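Local coordinates for putative type III secretion protein YscO (Vibrio parahaemolyticus, PDB 4MH6) that is of uncharacterised function but probably serves the bacterial type III secretion apparatus as a long, largely helical, probably coiled-coil protein, at residues E105-A108 with E109-R113. Sequence-based numbering, arbitrary orientation.
Sequences EREA and ELKQR
Lys111 reaches back one helical turn to Glu107, its NZ lying 3.1 Å from Glu107 OE1 in a salt bridge that is also a hydrogen bond. The ammonium meets the anti side of that oxygen, 15° out of the carboxylate plane; an extended glutamate and a lysine that bends at its last torsion (chi4 81°) are long enough to close this i to i+4 pair. Arg106 and Glu109 form a charged pair on an exposed flank. Arg106 bends at chi2 (52°), and its guanidinium, carried outward from the helix axis, comes to lie against Leu110. CD2 of Leu110 sits over the centre of one face, 3.8 Å from CZ of Arg106, while Glu109 OE1 approaches the edge in plane, making a long i to i+3 salt bridge of 3.6 Å to Arg106 NH2, the two planes perpendicular. Beneath these side chains runs the regular i to i+4 ladder of helix 90-167, which pairs with helix 18-84 as an antiparallel helical hairpin, within a predicted coiled coil; Lys111 N donates to Glu107 O at 2.8 Å. Leu110 can serve both sides, its branched apolar end also packing on Val65 and Tyr68 of helix 18-84. Buried there, the Glu107 carboxylate is hydrogen-bonded to His69 ND1 through OE1 and salt-bridged to Arg72 NE through OE2, which would probably stabilise its negative charge.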
ATOM      1  N   GLU A 105      16.395   9.602  28.185  1.00 38.70           N
ATOM      2  CA  GLU A 105      16.480   8.418  27.338  1.00 42.68           C
ATOM      3  C   GLU A 105      15.099   8.026  26.860  1.00 41.50           C
ATOM      4  O   GLU A 105      14.922   7.579  25.734  1.00 42.28           O
ATOM      5  CB  GLU A 105      17.070   7.215  28.080  1.00 48.10           C
ATOM      6  CG  GLU A 105      18.556   7.288  28.381  1.00 53.30           C
ATOM      7  CD  GLU A 105      19.082   6.018  29.038  1.00 61.61           C
ATOM      8  OE1 GLU A 105      18.351   4.997  29.066  1.00 68.30           O
ATOM      9  OE2 GLU A 105      20.238   6.025  29.523  1.00 68.27           O
ATOM     10  N   ARG A 106      14.127   8.169  27.748  1.00 40.43           N
ATOM     11  CA  ARG A 106      12.760   7.814  27.440  1.00 40.12           C
ATOM     12  C   ARG A 106      12.222   8.723  26.355  1.00 37.67           C
ATOM     13  O   ARG A 106      11.482   8.294  25.495  1.00 38.05           O
ATOM     14  CB  ARG A 106      11.932   7.895  28.710  1.00 41.89           C
ATOM     15  CG  ARG A 106      10.463   7.620  28.547  1.00 44.96           C
ATOM     16  CD  ARG A 106      10.200   6.317  27.823  1.00 48.58           C
ATOM     17  NE  ARG A 106       8.770   6.053  27.815  1.00 53.72           N
ATOM     18  CZ  ARG A 106       8.167   5.140  27.059  1.00 58.80           C
ATOM     19  NH1 ARG A 106       6.845   5.005  27.144  1.00 63.54           N
ATOM     20  NH2 ARG A 106       8.864   4.385  26.204  1.00 57.94           N
ATOM     21  N   GLU A 107      12.618   9.983  26.384  1.00 36.41           N
ATOM     22  CA  GLU A 107      12.171  10.913  25.372  1.00 35.49           C
ATOM     23  C   GLU A 107      12.856  10.557  24.081  1.00 34.87           C
ATOM     24  O   GLU A 107      12.245  10.604  23.029  1.00 36.50           O
ATOM     25  CB  GLU A 107      12.442  12.370  25.775  1.00 36.48           C
ATOM     26  CG  GLU A 107      12.054  13.371  24.698  1.00 38.82           C
ATOM     27  CD  GLU A 107      11.928  14.787  25.210  1.00 43.16           C
ATOM     28  OE1 GLU A 107      12.225  15.743  24.467  1.00 47.18           O
ATOM     29  OE2 GLU A 107      11.533  14.962  26.371  1.00 46.81           O
ATOM     30  N   ALA A 108      14.123  10.176  24.165  1.00 35.21           N
ATOM     31  CA  ALA A 108      14.877   9.797  22.976  1.00 36.47           C
ATOM     32  C   ALA A 108      14.203   8.609  22.309  1.00 36.56           C
ATOM     33  O   ALA A 108      14.080   8.577  21.098  1.00 35.81           O
ATOM     34  CB  ALA A 108      16.315   9.467  23.335  1.00 38.49           C
ATOM     35  N   GLU A 109      13.765   7.648  23.123  1.00 38.50           N
ATOM     36  CA  GLU A 109      13.056   6.454  22.640  1.00 41.77           C
ATOM     37  C   GLU A 109      11.757   6.845  21.939  1.00 38.32           C
ATOM     38  O   GLU A 109      11.428   6.302  20.883  1.00 38.27           O
ATOM     39  CB  GLU A 109      12.742   5.483  23.790  1.00 46.60           C
ATOM     40  CG  GLU A 109      13.954   4.743  24.353  1.00 54.14           C
ATOM     41  CD  GLU A 109      13.609   3.891  25.572  1.00 63.07           C
ATOM     42  OE1 GLU A 109      12.487   4.058  26.108  1.00 69.12           O
ATOM     43  OE2 GLU A 109      14.457   3.064  26.005  1.00 71.05           O
ATOM     44  N   LEU A 110      11.041   7.797  22.532  1.00 35.16           N
ATOM     45  CA  LEU A 110       9.782   8.273  21.980  1.00 33.76           C
ATOM     46  C   LEU A 110       9.991   9.026  20.653  1.00 33.68           C
ATOM     47  O   LEU A 110       9.175   8.873  19.720  1.00 32.91           O
ATOM     48  CB  LEU A 110       9.023   9.129  23.012  1.00 33.69           C
ATOM     49  CG  LEU A 110       8.509   8.449  24.297  1.00 34.72           C
ATOM     50  CD1 LEU A 110       7.910   9.455  25.272  1.00 35.98           C
ATOM     51  CD2 LEU A 110       7.507   7.361  23.994  1.00 36.52           C
ATOM     52  N   LYS A 111      11.055   9.837  20.564  1.00 34.36           N
ATOM     53  CA  LYS A 111      11.358  10.552  19.327  1.00 36.72           C
ATOM     54  C   LYS A 111      11.823   9.568  18.264  1.00 39.36           C
ATOM     55  O   LYS A 111      11.639   9.793  17.072  1.00 41.81           O
ATOM     56  CB  LYS A 111      12.489  11.552  19.489  1.00 40.01           C
ATOM     57  CG  LYS A 111      12.286  12.711  20.448  1.00 42.81           C
ATOM     58  CD  LYS A 111      13.096  13.876  19.909  1.00 48.55           C
ATOM     59  CE  LYS A 111      13.029  15.131  20.753  1.00 55.80           C
ATOM     60  NZ  LYS A 111      13.956  15.089  21.925  1.00 59.38           N
ATOM     61  N   GLN A 112      12.476   8.498  18.712  1.00 41.30           N
ATOM     62  CA  GLN A 112      12.991   7.462  17.833  1.00 43.61           C
ATOM     63  C   GLN A 112      11.814   6.734  17.190  1.00 41.56           C
ATOM     64  O   GLN A 112      11.840   6.446  16.006  1.00 41.36           O
ATOM     65  CB  GLN A 112      13.882   6.498  18.645  1.00 47.59           C
ATOM     66  CG  GLN A 112      14.508   5.350  17.864  1.00 54.15           C
ATOM     67  CD  GLN A 112      15.409   5.822  16.731  1.00 59.74           C
ATOM     68  OE1 GLN A 112      16.089   6.837  16.855  1.00 62.98           O
ATOM     69  NE2 GLN A 112      15.425   5.074  15.619  1.00 64.16           N
ATOM     70  N   ARG A 113      10.800   6.429  17.992  1.00 40.12           N
ATOM     71  CA  ARG A 113       9.585   5.787  17.516  1.00 41.17           C
ATOM     72  C   ARG A 113       8.942   6.648  16.399  1.00 37.72           C
ATOM     73  O   ARG A 113       8.512   6.111  15.377  1.00 38.54           O
ATOM     74  CB  ARG A 113       8.610   5.666  18.667  1.00 44.45           C
ATOM     75  CG  ARG A 113       7.253   5.011  18.394  1.00 51.21           C
ATOM     76  CD  ARG A 113       7.237   3.487  18.522  1.00 58.45           C
ATOM     77  NE  ARG A 113       7.362   2.752  17.267  1.00 63.98           N
ATOM     78  CZ  ARG A 113       6.330   2.223  16.598  1.00 69.49           C
ATOM     79  NH1 ARG A 113       5.080   2.339  17.049  1.00 69.65           N
ATOM     80  NH2 ARG A 113       6.546   1.570  15.465  1.00 76.67           N
TER